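Local atomic coordinates of putative alpha-galactosidase (Bacteroides fragilis, PDB entry 4NZJ), a protein that is probably a family 27 alpha-galactosidase that hydrolyses terminal, non-reducing alpha-D-galactose residues in alpha-D-galactosides. Residues G324-S329 with E342-H347; M102-W107 with N362-M367; S356-G361 with A382-V387; D281-D286 with A464-K469. All blocks are in the same frame, centred on the assembly; numbering follows the deposited sequence.

Contacts 1, 2 and 3 tie together parts of the TIM barrel, whereas contact 4 joins that barrel to the C-terminal beta domain. Contact 2 opens first, at 102, and its segments alternate with those of contacts 3 and 4; contact 1 closes before contact 3 opens, both within the span 281-469. Contacts 2 and 3, centres about 15 Å apart, share the seam where the first and last barrel strands, 102-105 and 358-360, lie side by side. Contact 1, on helix 341-353, has its centre about 9 Å from that of contact 4, reached through Asp-281 and Tyr-466. A probable hydrogen bond between Gly-324 O and Asn-362 ND2 joins it to contact 2, so barrel closure and domain interface are connected.

Contact 1 of 4, residues G324-S329 with E342-H347; sequences GIDGKS and EQYKSH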
loop_
_atom_site.group_PDB
_atom_site.type_symbol
_atom_site.label_atom_id
_atom_site.label_comp_id
_atom_site.label_asym_id
_atom_site.label_seq_id
_atom_site.Cartn_x
_atom_site.Cartn_y
_atom_site.Cartn_z
ATOM N N GLY A 324 -5.553 12.907 -6.856
ATOM C CA GLY A 324 -6.605 13.830 -6.459
ATOM C C GLY A 324 -6.171 15.043 -5.656
ATOM O O GLY A 324 -7.005 15.895 -5.347
ATOM N N ILE A 325 -4.885 15.155 -5.328
ATOM C CA ILE A 325 -4.429 16.282 -4.503
ATOM C C ILE A 325 -4.710 17.610 -5.213
ATOM O O ILE A 325 -5.021 18.606 -4.554
ATOM C CB ILE A 325 -2.957 16.123 -4.040
ATOM C CG1 ILE A 325 -2.857 14.952 -3.061
ATOM C CG2 ILE A 325 -2.465 17.402 -3.362
ATOM C CD1 ILE A 325 -1.457 14.603 -2.596
ATOM N N ASP A 326 -4.626 17.611 -6.546
ATOM C CA ASP A 326 -5.045 18.750 -7.375
ATOM C C ASP A 326 -4.333 20.052 -7.021
ATOM O O ASP A 326 -4.909 21.143 -7.128
ATOM C CB ASP A 326 -6.566 18.953 -7.304
ATOM C CG ASP A 326 -7.315 17.935 -8.109
ATOM O OD1 ASP A 326 -6.819 16.800 -8.216
ATOM O OD2 ASP A 326 -8.398 18.267 -8.639
ATOM N N GLY A 327 -3.073 19.940 -6.611
ATOM C CA GLY A 327 -2.260 21.105 -6.280
ATOM C C GLY A 327 -2.711 21.832 -5.028
ATOM O O GLY A 327 -2.373 23.000 -4.836
ATOM N N LYS A 328 -3.460 21.139 -4.170
ATOM C CA LYS A 328 -4.030 21.746 -2.972
ATOM C C LYS A 328 -2.943 21.972 -1.926
ATOM O O LYS A 328 -2.717 23.108 -1.499
ATOM C CB LYS A 328 -5.155 20.869 -2.407
ATOM C CG LYS A 328 -5.885 21.466 -1.215
ATOM N N SER A 329 -2.272 20.892 -1.527
ATOM C CA SER A 329 -1.200 20.949 -0.523
ATOM C C SER A 329 -1.690 21.485 0.834
ATOM O O SER A 329 -2.892 21.670 1.041
ATOM C CB SER A 329 -0.031 21.795 -1.043
ATOM N N GLU A 342 -6.369 12.078 -15.911
ATOM C CA GLU A 342 -5.748 10.953 -16.604
ATOM C C GLU A 342 -4.358 10.657 -16.052
ATOM O O GLU A 342 -3.982 9.494 -15.899
ATOM C CB GLU A 342 -5.664 11.206 -18.109
ATOM C CG GLU A 342 -5.413 9.935 -18.912
ATOM C CD GLU A 342 -6.642 9.036 -18.956
ATOM O OE1 GLU A 342 -7.524 9.292 -19.802
ATOM O OE2 GLU A 342 -6.730 8.080 -18.152
ATOM N N GLN A 343 -3.606 11.707 -15.727
ATOM C CA GLN A 343 -2.280 11.524 -15.135
ATOM C C GLN A 343 -2.374 10.826 -13.780
ATOM O O GLN A 343 -1.630 9.897 -13.502
ATOM C CB GLN A 343 -1.565 12.863 -15.009
ATOM C CG GLN A 343 -1.009 13.347 -16.330
ATOM C CD GLN A 343 -0.494 14.761 -16.283
ATOM O OE1 GLN A 343 -0.822 15.529 -15.381
ATOM N NE2 GLN A 343 0.297 15.129 -17.286
ATOM N N TYR A 344 -3.309 11.264 -12.945
ATOM C CA TYR A 344 -3.554 10.587 -11.677
ATOM C C TYR A 344 -3.956 9.115 -11.850
ATOM O O TYR A 344 -3.514 8.259 -11.100
ATOM C CB TYR A 344 -4.623 11.315 -10.863
ATOM C CG TYR A 344 -4.171 12.616 -10.237
ATOM C CD1 TYR A 344 -2.927 12.730 -9.611
ATOM C CD2 TYR A 344 -5.009 13.724 -10.235
ATOM C CE1 TYR A 344 -2.533 13.922 -9.019
ATOM C CE2 TYR A 344 -4.621 14.917 -9.647
ATOM C CZ TYR A 344 -3.385 15.010 -9.039
ATOM O OH TYR A 344 -3.009 16.202 -8.464
ATOM N N LYS A 345 -4.794 8.830 -12.838
ATOM C CA LYS A 345 -5.203 7.454 -13.122
ATOM C C LYS A 345 -4.001 6.590 -13.523
ATOM O O LYS A 345 -3.863 5.454 -13.070
ATOM C CB LYS A 345 -6.283 7.435 -14.210
ATOM C CG LYS A 345 -6.704 6.056 -14.702
ATOM C CD LYS A 345 -7.408 5.235 -13.640
ATOM C CE LYS A 345 -7.755 3.837 -14.147
ATOM N NZ LYS A 345 -8.657 3.856 -15.328
ATOM N N SER A 346 -3.126 7.122 -14.370
ATOM C CA SER A 346 -1.942 6.362 -14.786
ATOM C C SER A 346 -0.972 6.138 -13.620
ATOM O O SER A 346 -0.386 5.071 -13.483
ATOM C CB SER A 346 -1.235 7.072 -15.938
ATOM O OG SER A 346 -2.069 7.075 -17.077
ATOM N N HIS A 347 -0.801 7.165 -12.801
ATOM C CA HIS A 347 -0.017 7.093 -11.568
ATOM C C HIS A 347 -0.521 5.952 -10.679
ATOM O O HIS A 347 0.254 5.104 -10.251
ATOM C CB HIS A 347 -0.084 8.468 -10.892
ATOM C CG HIS A 347 0.335 8.510 -9.456
ATOM N ND1 HIS A 347 1.503 7.948 -8.984
ATOM C CD2 HIS A 347 -0.233 9.131 -8.396
ATOM C CE1 HIS A 347 1.611 8.184 -7.690
ATOM N NE2 HIS A 347 0.579 8.911 -7.313
#
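In the TIM barrel, the loop after strand 315-317 folds back onto the helix it leads into, and here Gly-324 to Asp-326 lie against one face and the hydroxyl of Tyr-344 of helix 341-353. The loop makes a type I' beta turn from Ile-325 to Lys-328, whose middle residues Asp-326 and Gly-327 both have positive phi; aspartate tolerates this conformation and glycine suits it. Tyr-344 is the long, flat residue that can span from helix to loop: with CG anti to its carbonyl carbon (chi1 -73°), the ring reaches out to the turn.

One ring face receives the backbone of Gly-324. Its N lies 3.4 Å above the plane of the Tyr-344 ring, over the centre, and its CA forms a CH-pi contact 4.2 Å from the ring centroid, 24° off the normal. Glycine suits this place because the main chain has a positive phi here, which it adopts readily.

At the far end of the ring, Tyr-344 OH bonds Asp-281 and the backbone N of Cys-339. Asp-281 bonds Gly-327 N as well, so one carboxylate ties the hydroxyl to the turn. Several partners therefore fix the direction of this buried phenol. In the described one of its two conformers, the carboxylate of Asp-326 lies almost parallel to the ring plane, although this placing is less certain. The direct polar link across the contact is made by the turn's backbone: Asp-326 N donates to Tyr-344 OH at 2.9 Å, with a bent N-H...O angle of 143°.

Contact 2 of 4, residues M102-W107 with N362-M367; sequences MGWNSW and NDVRNM
Trp-104 reaches from strand 102-105 to the loop that holds Asn-362 and Val-364. From its CB, the side chain sets out with CG anti to the backbone N (chi1 172°), which carries the indole towards that loop. CD1 comes next and meets two neighbours, Val-364 CG1 at 3.6 Å and Asn-362 O at 3.3 Å. One atom further, NE1 donates to Asn-362 O at 2.8 Å. The acceptor lies in the indole plane and the nitrogen sits nearly along the C=O axis, yet the N-H...O angle is only 136°, so the bond is bent at the hydrogen. Tryptophan suits the place because one group supplies both a broad apolar surface and a donor for the loop's carbonyl.

Atoms lie over both faces of the ring near its rim: Val-364 CG2 stands 4.1 Å above the plane on one side, and the N of Ser-106, two residues on from Trp-104, lies 3.9 Å from it on the other. Beyond these, Phe-110 and Thr-122 pack against the indole.

The loop is itself stiffened. Asp-363 OD1 accepts from Arg-365 N, an Asx turn, while Arg-365 grips the same carboxylate side-on in a salt bridge, with NE on OD1 and NH2 on OD2. A side chain from the first strand thus ties the loop leaving the last one, strand 358-360, at the seam where a TIM barrel closes on itself.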
loop_
_atom_site.group_PDB
_atom_site.type_symbol
_atom_site.label_atom_id
_atom_site.label_comp_id
_atom_site.label_asym_id
_atom_site.label_seq_id
_atom_site.Cartn_x
_atom_site.Cartn_y
_atom_site.Cartn_z
HETATM N N MSE A 102 -1.698 -1.085 1.930
HETATM C CA MSE A 102 -2.597 -0.066 1.417
HETATM C C MSE A 102 -3.096 0.756 2.575
HETATM O O MSE A 102 -3.385 0.218 3.647
HETATM C CB MSE A 102 -3.788 -0.727 0.729
HETATM C CG MSE A 102 -3.377 -1.664 -0.403
HETATM SE SE MSE A 102 -4.952 -2.550 -1.176
HETATM C CE MSE A 102 -6.026 -0.949 -1.562
ATOM N N GLY A 103 -3.225 2.060 2.371
ATOM C CA GLY A 103 -3.667 2.934 3.451
ATOM C C GLY A 103 -3.471 4.402 3.166
ATOM O O GLY A 103 -3.593 4.852 2.021
ATOM N N TRP A 104 -3.161 5.140 4.224
ATOM C CA TRP A 104 -3.115 6.599 4.202
ATOM C C TRP A 104 -2.019 7.093 5.135
ATOM O O TRP A 104 -1.798 6.519 6.202
ATOM C CB TRP A 104 -4.467 7.142 4.653
ATOM C CG TRP A 104 -4.566 8.619 4.864
ATOM C CD1 TRP A 104 -4.805 9.564 3.914
ATOM C CD2 TRP A 104 -4.469 9.319 6.114
ATOM N NE1 TRP A 104 -4.852 10.810 4.486
ATOM C CE2 TRP A 104 -4.653 10.689 5.837
ATOM C CE3 TRP A 104 -4.247 8.921 7.438
ATOM C CZ2 TRP A 104 -4.635 11.669 6.842
ATOM C CZ3 TRP A 104 -4.215 9.897 8.438
ATOM C CH2 TRP A 104 -4.416 11.253 8.133
ATOM N N ASN A 105 -1.327 8.143 4.704
ATOM C CA ASN A 105 -0.318 8.816 5.518
ATOM C C ASN A 105 -0.772 10.247 5.773
ATOM O O ASN A 105 -1.280 10.919 4.870
ATOM C CB ASN A 105 1.035 8.793 4.819
ATOM C CG ASN A 105 2.101 9.572 5.573
ATOM O OD1 ASN A 105 2.135 10.801 5.517
ATOM N ND2 ASN A 105 2.980 8.860 6.280
ATOM N N SER A 106 -0.580 10.703 7.004
ATOM C CA SER A 106 -1.139 11.964 7.480
ATOM C C SER A 106 -0.392 13.246 7.111
ATOM O O SER A 106 -0.908 14.337 7.344
ATOM C CB SER A 106 -1.236 11.921 9.005
ATOM O OG SER A 106 0.068 11.844 9.582
ATOM N N TRP A 107 0.824 13.133 6.582
ATOM C CA TRP A 107 1.695 14.306 6.521
ATOM C C TRP A 107 1.167 15.397 5.593
ATOM O O TRP A 107 1.052 16.553 5.993
ATOM C CB TRP A 107 3.128 13.942 6.128
ATOM C CG TRP A 107 3.944 15.172 6.076
ATOM C CD1 TRP A 107 4.407 15.806 4.956
ATOM C CD2 TRP A 107 4.320 15.988 7.187
ATOM N NE1 TRP A 107 5.077 16.952 5.308
ATOM C CE2 TRP A 107 5.039 17.088 6.672
ATOM C CE3 TRP A 107 4.136 15.887 8.574
ATOM C CZ2 TRP A 107 5.575 18.082 7.495
ATOM C CZ3 TRP A 107 4.663 16.877 9.388
ATOM C CH2 TRP A 107 5.376 17.961 8.845
ATOM N N ASN A 362 -3.570 12.119 0.139
ATOM C CA ASN A 362 -4.647 13.093 0.010
ATOM C C ASN A 362 -5.498 13.113 1.277
ATOM O O ASN A 362 -5.398 12.212 2.125
ATOM C CB ASN A 362 -5.506 12.735 -1.211
ATOM C CG ASN A 362 -6.296 13.912 -1.765
ATOM O OD1 ASN A 362 -6.367 14.993 -1.175
ATOM N ND2 ASN A 362 -6.911 13.692 -2.920
ATOM N N ASP A 363 -6.310 14.154 1.419
ATOM C CA ASP A 363 -7.269 14.248 2.512
ATOM C C ASP A 363 -8.450 13.361 2.153
ATOM O O ASP A 363 -9.260 13.716 1.298
ATOM C CB ASP A 363 -7.721 15.697 2.706
ATOM C CG ASP A 363 -8.609 15.893 3.936
ATOM O OD1 ASP A 363 -9.055 14.904 4.562
ATOM O OD2 ASP A 363 -8.854 17.063 4.295
ATOM N N VAL A 364 -8.560 12.216 2.813
ATOM C CA VAL A 364 -9.565 11.225 2.427
ATOM C C VAL A 364 -10.970 11.520 2.968
ATOM O O VAL A 364 -11.906 10.769 2.705
ATOM C CB VAL A 364 -9.122 9.779 2.781
ATOM C CG1 VAL A 364 -7.857 9.406 2.022
ATOM C CG2 VAL A 364 -8.922 9.611 4.275
ATOM N N ARG A 365 -11.128 12.623 3.701
ATOM C CA ARG A 365 -12.429 13.008 4.241
ATOM C C ARG A 365 -13.333 13.712 3.229
ATOM O O ARG A 365 -14.553 13.701 3.395
ATOM C CB ARG A 365 -12.254 13.949 5.429
ATOM C CG ARG A 365 -11.471 13.377 6.600
ATOM C CD ARG A 365 -11.213 14.452 7.640
ATOM N NE ARG A 365 -10.433 15.552 7.076
ATOM C CZ ARG A 365 -10.261 16.740 7.650
ATOM N NH1 ARG A 365 -10.810 17.026 8.825
ATOM N NH2 ARG A 365 -9.538 17.662 7.025
ATOM N N ASN A 366 -12.745 14.341 2.209
ATOM C CA ASN A 366 -13.506 15.207 1.307
ATOM C C ASN A 366 -13.075 15.075 -0.155
ATOM O O ASN A 366 -12.966 16.066 -0.884
ATOM C CB ASN A 366 -13.410 16.662 1.789
ATOM C CG ASN A 366 -12.010 17.035 2.235
ATOM O OD1 ASN A 366 -11.049 16.870 1.483
ATOM N ND2 ASN A 366 -11.882 17.523 3.474
HETATM N N MSE A 367 -12.862 13.842 -0.592
HETATM C CA MSE A 367 -12.479 13.617 -1.980
HETATM C C MSE A 367 -13.684 13.631 -2.869
HETATM O O MSE A 367 -14.816 13.422 -2.416
HETATM C CB MSE A 367 -11.729 12.311 -2.116
HETATM C CG MSE A 367 -10.453 12.454 -1.311
HETATM SE SE MSE A 367 -9.264 10.969 -1.738
HETATM C CE MSE A 367 -10.284 9.529 -0.863
#

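Contact 3 of 4, residues S356-G361 with A382-V387; sequences SPLLSG and AINQDV
Ser-356 starts the segment by offering its backbone O to the side chain of Asn-384, near the end of helix 378-384. Asn-384 ND2 donates to Ser-356 O at 2.9 Å with an angle of 159°, lying in the carbonyl plane and on a lone pair. The amide is turned so that its NH2 faces this carbonyl, and a weak bond from ND2 to Trp-351 O gives the group a second acceptor. Asn-384 is extended, with CG anti to its N (chi1 -180°), and its OD1 is occupied too: Gln-385 NE2 donates to it at 2.8 Å and also bonds Pro-100 O. Both ends of the asparagine amide thus have partners, which fixes its flip.

Pro-357 then carries the chain into strand 358-360. The side chains of Leu-358 and Asn-384 approach from opposite directions, and the Leu-358 CD1 methyl lies over the face of the amide, 3.6 Å from Asn-384 CG and 3.5 Å from Asn-384 OD1, while the polar groups at the amide's edge bond elsewhere. Leucine also suits this buried position by packing against Met-102 and Cys-352. Its backbone pairs with Gly-103 of the neighbouring strand, as does that of Ser-360 further on.

One hydrogen bond and Leu-358 thus join the entry to strand 358-360 to the end of helix 378-384, the second helix after this closing strand of the TIM barrel.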
loop_
_atom_site.group_PDB
_atom_site.type_symbol
_atom_site.label_atom_id
_atom_site.label_comp_id
_atom_site.label_asym_id
_atom_site.label_seq_id
_atom_site.Cartn_x
_atom_site.Cartn_y
_atom_site.Cartn_z
ATOM N N SER A 356 3.477 -1.691 -5.711
ATOM C CA SER A 356 3.875 -0.625 -4.804
ATOM C C SER A 356 2.936 -0.561 -3.616
ATOM O O SER A 356 1.756 -0.890 -3.739
ATOM C CB SER A 356 3.828 0.721 -5.521
ATOM O OG SER A 356 4.645 0.722 -6.669
ATOM N N PRO A 357 3.443 -0.111 -2.460
ATOM C CA PRO A 357 2.529 0.344 -1.420
ATOM C C PRO A 357 1.536 1.328 -2.030
ATOM O O PRO A 357 1.917 2.128 -2.899
ATOM C CB PRO A 357 3.457 1.050 -0.431
ATOM C CG PRO A 357 4.767 0.370 -0.606
ATOM C CD PRO A 357 4.853 0.055 -2.073
ATOM N N LEU A 358 0.272 1.238 -1.622
ATOM C CA LEU A 358 -0.762 2.166 -2.072
ATOM C C LEU A 358 -1.182 3.013 -0.878
ATOM O O LEU A 358 -2.195 2.741 -0.231
ATOM C CB LEU A 358 -1.968 1.424 -2.659
ATOM C CG LEU A 358 -1.673 0.476 -3.819
ATOM C CD1 LEU A 358 -2.928 -0.262 -4.267
ATOM C CD2 LEU A 358 -1.059 1.230 -4.983
ATOM N N LEU A 359 -0.369 4.025 -0.577
ATOM C CA LEU A 359 -0.583 4.877 0.584
ATOM C C LEU A 359 -0.967 6.261 0.089
ATOM O O LEU A 359 -0.143 6.979 -0.481
ATOM C CB LEU A 359 0.681 4.941 1.449
ATOM C CG LEU A 359 1.151 3.606 2.043
ATOM C CD1 LEU A 359 2.474 3.762 2.781
ATOM C CD2 LEU A 359 0.107 3.033 2.982
ATOM N N SER A 360 -2.227 6.629 0.279
ATOM C CA SER A 360 -2.704 7.932 -0.155
ATOM C C SER A 360 -2.180 9.036 0.743
ATOM O O SER A 360 -2.174 8.900 1.965
ATOM C CB SER A 360 -4.227 7.988 -0.166
ATOM O OG SER A 360 -4.662 9.286 -0.537
ATOM N N GLY A 361 -1.739 10.126 0.122
ATOM C CA GLY A 361 -1.370 11.340 0.833
ATOM C C GLY A 361 -2.429 12.421 0.748
ATOM O O GLY A 361 -2.224 13.519 1.229
ATOM N N ALA A 382 -6.697 -5.495 -7.419
ATOM C CA ALA A 382 -6.510 -6.944 -7.457
ATOM C C ALA A 382 -5.154 -7.308 -8.078
ATOM O O ALA A 382 -4.487 -8.232 -7.623
ATOM C CB ALA A 382 -7.643 -7.615 -8.215
ATOM N N ILE A 383 -4.751 -6.567 -9.101
ATOM C CA ILE A 383 -3.425 -6.730 -9.689
ATOM C C ILE A 383 -2.325 -6.381 -8.674
ATOM O O ILE A 383 -1.399 -7.171 -8.477
ATOM C CB ILE A 383 -3.284 -5.906 -10.986
ATOM C CG1 ILE A 383 -4.128 -6.555 -12.090
ATOM C CG2 ILE A 383 -1.824 -5.797 -11.406
ATOM C CD1 ILE A 383 -4.330 -5.688 -13.313
ATOM N N ASN A 384 -2.438 -5.224 -8.021
ATOM C CA ASN A 384 -1.478 -4.832 -6.964
ATOM C C ASN A 384 -1.329 -5.892 -5.880
ATOM O O ASN A 384 -0.224 -6.170 -5.399
ATOM C CB ASN A 384 -1.910 -3.527 -6.303
ATOM C CG ASN A 384 -0.945 -3.073 -5.211
ATOM O OD1 ASN A 384 -1.192 -3.293 -4.023
ATOM N ND2 ASN A 384 0.154 -2.438 -5.608
ATOM N N GLN A 385 -2.459 -6.479 -5.497
ATOM C CA GLN A 385 -2.515 -7.434 -4.395
ATOM C C GLN A 385 -2.315 -8.895 -4.833
ATOM O O GLN A 385 -2.472 -9.812 -4.032
ATOM C CB GLN A 385 -3.853 -7.272 -3.662
ATOM C CG GLN A 385 -4.048 -5.899 -3.034
ATOM C CD GLN A 385 -3.172 -5.696 -1.810
ATOM O OE1 GLN A 385 -3.405 -6.299 -0.758
ATOM N NE2 GLN A 385 -2.154 -4.855 -1.940
ATOM N N ASP A 386 -1.962 -9.118 -6.096
ATOM C CA ASP A 386 -1.772 -10.484 -6.583
ATOM C C ASP A 386 -0.763 -11.229 -5.710
ATOM O O ASP A 386 0.314 -10.710 -5.436
ATOM C CB ASP A 386 -1.303 -10.499 -8.032
ATOM C CG ASP A 386 -1.240 -11.903 -8.599
ATOM O OD1 ASP A 386 -2.307 -12.447 -8.965
ATOM O OD2 ASP A 386 -0.134 -12.482 -8.661
ATOM N N VAL A 387 -1.110 -12.453 -5.314
ATOM C CA VAL A 387 -0.309 -13.194 -4.332
ATOM C C VAL A 387 1.102 -13.551 -4.820
ATOM O O VAL A 387 1.996 -13.778 -4.009
ATOM C CB VAL A 387 -1.031 -14.462 -3.817
ATOM C CG1 VAL A 387 -2.375 -14.094 -3.201
ATOM C CG2 VAL A 387 -1.201 -15.501 -4.917
#

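Contact 4 of 4, residues D281-D286 with A464-K469; sequences DIWYRD and APYQCK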
loop_
_atom_site.group_PDB
_atom_site.type_symbol
_atom_site.label_atom_id
_atom_site.label_comp_id
_atom_site.label_asym_id
_atom_site.label_seq_id
_atom_site.Cartn_x
_atom_site.Cartn_y
_atom_site.Cartn_z
ATOM N N ASP A 281 3.311 16.435 -6.152
ATOM C CA ASP A 281 2.071 16.403 -6.918
ATOM C C ASP A 281 2.340 17.075 -8.265
ATOM O O ASP A 281 1.910 18.200 -8.532
ATOM C CB ASP A 281 0.977 17.115 -6.109
ATOM C CG ASP A 281 -0.371 17.133 -6.804
ATOM O OD1 ASP A 281 -0.625 16.282 -7.678
ATOM O OD2 ASP A 281 -1.182 18.024 -6.452
ATOM N N ILE A 282 3.081 16.367 -9.115
ATOM C CA ILE A 282 3.584 16.919 -10.360
ATOM C C ILE A 282 4.009 15.769 -11.286
ATOM O O ILE A 282 4.481 14.730 -10.820
ATOM C CB ILE A 282 4.742 17.914 -10.096
ATOM C CG1 ILE A 282 5.137 18.649 -11.373
ATOM C CG2 ILE A 282 5.936 17.210 -9.461
ATOM C CD1 ILE A 282 5.968 19.896 -11.136
ATOM N N TRP A 283 3.803 15.955 -12.583
ATOM C CA TRP A 283 4.014 14.893 -13.559
ATOM C C TRP A 283 5.507 14.660 -13.790
ATOM O O TRP A 283 5.977 13.524 -13.750
ATOM C CB TRP A 283 3.314 15.266 -14.853
ATOM C CG TRP A 283 3.223 14.208 -15.904
ATOM C CD1 TRP A 283 3.690 14.297 -17.174
ATOM C CD2 TRP A 283 2.575 12.933 -15.801
ATOM N NE1 TRP A 283 3.392 13.152 -17.872
ATOM C CE2 TRP A 283 2.703 12.300 -17.054
ATOM C CE3 TRP A 283 1.903 12.266 -14.776
ATOM C CZ2 TRP A 283 2.188 11.030 -17.306
ATOM C CZ3 TRP A 283 1.386 11.000 -15.027
ATOM C CH2 TRP A 283 1.538 10.396 -16.278
ATOM N N TYR A 284 6.235 15.745 -14.022
ATOM C CA TYR A 284 7.674 15.676 -14.282
ATOM C C TYR A 284 8.414 16.722 -13.468
ATOM O O TYR A 284 8.099 17.905 -13.550
ATOM C CB TYR A 284 7.981 15.889 -15.761
ATOM C CG TYR A 284 9.472 15.851 -16.049
ATOM C CD1 TYR A 284 10.252 16.998 -15.926
ATOM C CD2 TYR A 284 10.100 14.661 -16.400
ATOM C CE1 TYR A 284 11.616 16.967 -16.167
ATOM C CE2 TYR A 284 11.464 14.616 -16.638
ATOM C CZ TYR A 284 12.219 15.770 -16.513
ATOM O OH TYR A 284 13.579 15.744 -16.756
ATOM N N ARG A 285 9.384 16.267 -12.677
ATOM C CA ARG A 285 10.355 17.148 -12.035
ATOM C C ARG A 285 11.539 16.295 -11.611
ATOM O O ARG A 285 11.366 15.337 -10.866
ATOM C CB ARG A 285 9.754 17.834 -10.808
ATOM C CG ARG A 285 10.648 18.928 -10.235
ATOM C CD ARG A 285 9.952 19.686 -9.121
ATOM N NE ARG A 285 10.730 20.844 -8.682
ATOM C CZ ARG A 285 11.768 20.797 -7.850
ATOM N NH1 ARG A 285 12.193 19.645 -7.344
ATOM N NH2 ARG A 285 12.399 21.921 -7.527
ATOM N N ASP A 286 12.736 16.635 -12.088
ATOM C CA ASP A 286 13.911 15.863 -11.707
ATOM C C ASP A 286 14.474 16.399 -10.403
ATOM O O ASP A 286 15.278 17.332 -10.402
ATOM C CB ASP A 286 14.977 15.885 -12.806
ATOM C CG ASP A 286 16.157 14.983 -12.490
ATOM O OD1 ASP A 286 16.134 14.303 -11.442
ATOM O OD2 ASP A 286 17.105 14.963 -13.306
ATOM N N ALA A 464 -5.204 8.058 -25.053
ATOM C CA ALA A 464 -5.256 9.511 -24.935
ATOM C C ALA A 464 -3.932 9.990 -24.332
ATOM O O ALA A 464 -3.147 9.172 -23.839
ATOM C CB ALA A 464 -6.416 9.925 -24.046
ATOM N N PRO A 465 -3.681 11.313 -24.366
ATOM C CA PRO A 465 -2.476 11.811 -23.704
ATOM C C PRO A 465 -2.391 11.323 -22.258
ATOM O O PRO A 465 -3.397 11.331 -21.540
ATOM C CB PRO A 465 -2.649 13.331 -23.772
ATOM C CG PRO A 465 -3.504 13.557 -24.982
ATOM C CD PRO A 465 -4.465 12.403 -24.968
ATOM N N TYR A 466 -1.212 10.853 -21.860
ATOM C CA TYR A 466 -0.952 10.434 -20.487
ATOM C C TYR A 466 -1.688 9.171 -20.038
ATOM O O TYR A 466 -1.577 8.793 -18.882
ATOM C CB TYR A 466 -1.276 11.572 -19.506
ATOM C CG TYR A 466 -0.708 12.893 -19.935
ATOM C CD1 TYR A 466 0.642 13.021 -20.217
ATOM C CD2 TYR A 466 -1.520 14.018 -20.074
ATOM C CE1 TYR A 466 1.174 14.228 -20.627
ATOM C CE2 TYR A 466 -0.989 15.234 -20.478
ATOM C CZ TYR A 466 0.360 15.326 -20.748
ATOM O OH TYR A 466 0.912 16.512 -21.148
ATOM N N GLN A 467 -2.413 8.508 -20.940
ATOM C CA GLN A 467 -3.289 7.413 -20.546
ATOM C C GLN A 467 -2.554 6.076 -20.430
ATOM O O GLN A 467 -1.648 5.767 -21.211
ATOM C CB GLN A 467 -4.450 7.257 -21.536
ATOM C CG GLN A 467 -5.438 6.165 -21.130
ATOM C CD GLN A 467 -6.691 6.153 -21.977
ATOM O OE1 GLN A 467 -6.665 6.506 -23.153
ATOM N NE2 GLN A 467 -7.804 5.735 -21.379
ATOM N N CYS A 468 -2.991 5.278 -19.462
ATOM C CA CYS A 468 -2.514 3.925 -19.274
ATOM C C CYS A 468 -3.708 2.987 -19.375
ATOM O O CYS A 468 -4.669 3.131 -18.612
ATOM C CB CYS A 468 -1.862 3.798 -17.908
ATOM S SG CYS A 468 -1.140 2.181 -17.584
ATOM N N LYS A 469 -3.678 2.077 -20.344
ATOM C CA LYS A 469 -4.686 1.025 -20.438
ATOM C C LYS A 469 -4.059 -0.301 -20.060
ATOM O O LYS A 469 -2.916 -0.591 -20.433
ATOM C CB LYS A 469 -5.299 0.950 -21.833
ATOM C CG LYS A 469 -6.287 2.067 -22.112
ATOM C CD LYS A 469 -6.913 1.936 -23.488
ATOM C CE LYS A 469 -7.947 3.022 -23.720
ATOM N NZ LYS A 469 -8.604 2.900 -25.043
#
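The backbones at Trp-283 and Tyr-466 stay well apart, their CA atoms 9.6 Å from each other, so the junction between the TIM barrel and the C-terminal beta domain is bridged here by two large side chains. Segment 281-286 is a largely extended loop after strand 272-274. Facing it, Ala-464 to Gln-467 form a type II beta turn that leads into strand 468-473, closed by Gln-467 N donating to Ala-464 O at 3.1 Å. Pro-465 fits the second position of such a turn, while Tyr-466 takes the positive phi more often adopted by glycine.

Trp-283 holds CG anti to its N (chi1 -170°), which brings the indole towards the turn. The two rings meet obliquely: the five-membered ring of Trp-283 and the ring of Tyr-466 have centroids 4.9 Å apart, with planes at 70°. Trp-283 NE1 approaches Tyr-466 CD1 at 3.6 Å and Trp-283 CE2 lies 3.8 Å from the same carbon, a packing contact without a hydrogen bond. Wide aromatic groups suit a surface junction where the main chains do not touch.

Gln-343 of helix 341-353 touches both rings, and Ser-346 of that helix bonds the backbone O of Tyr-466, so the barrel holds the turn by a polar tie as well. Within the turn, Gln-467 OE1 receives Ala-464 N on a lone pair at 2.9 Å, almost straight at 174°.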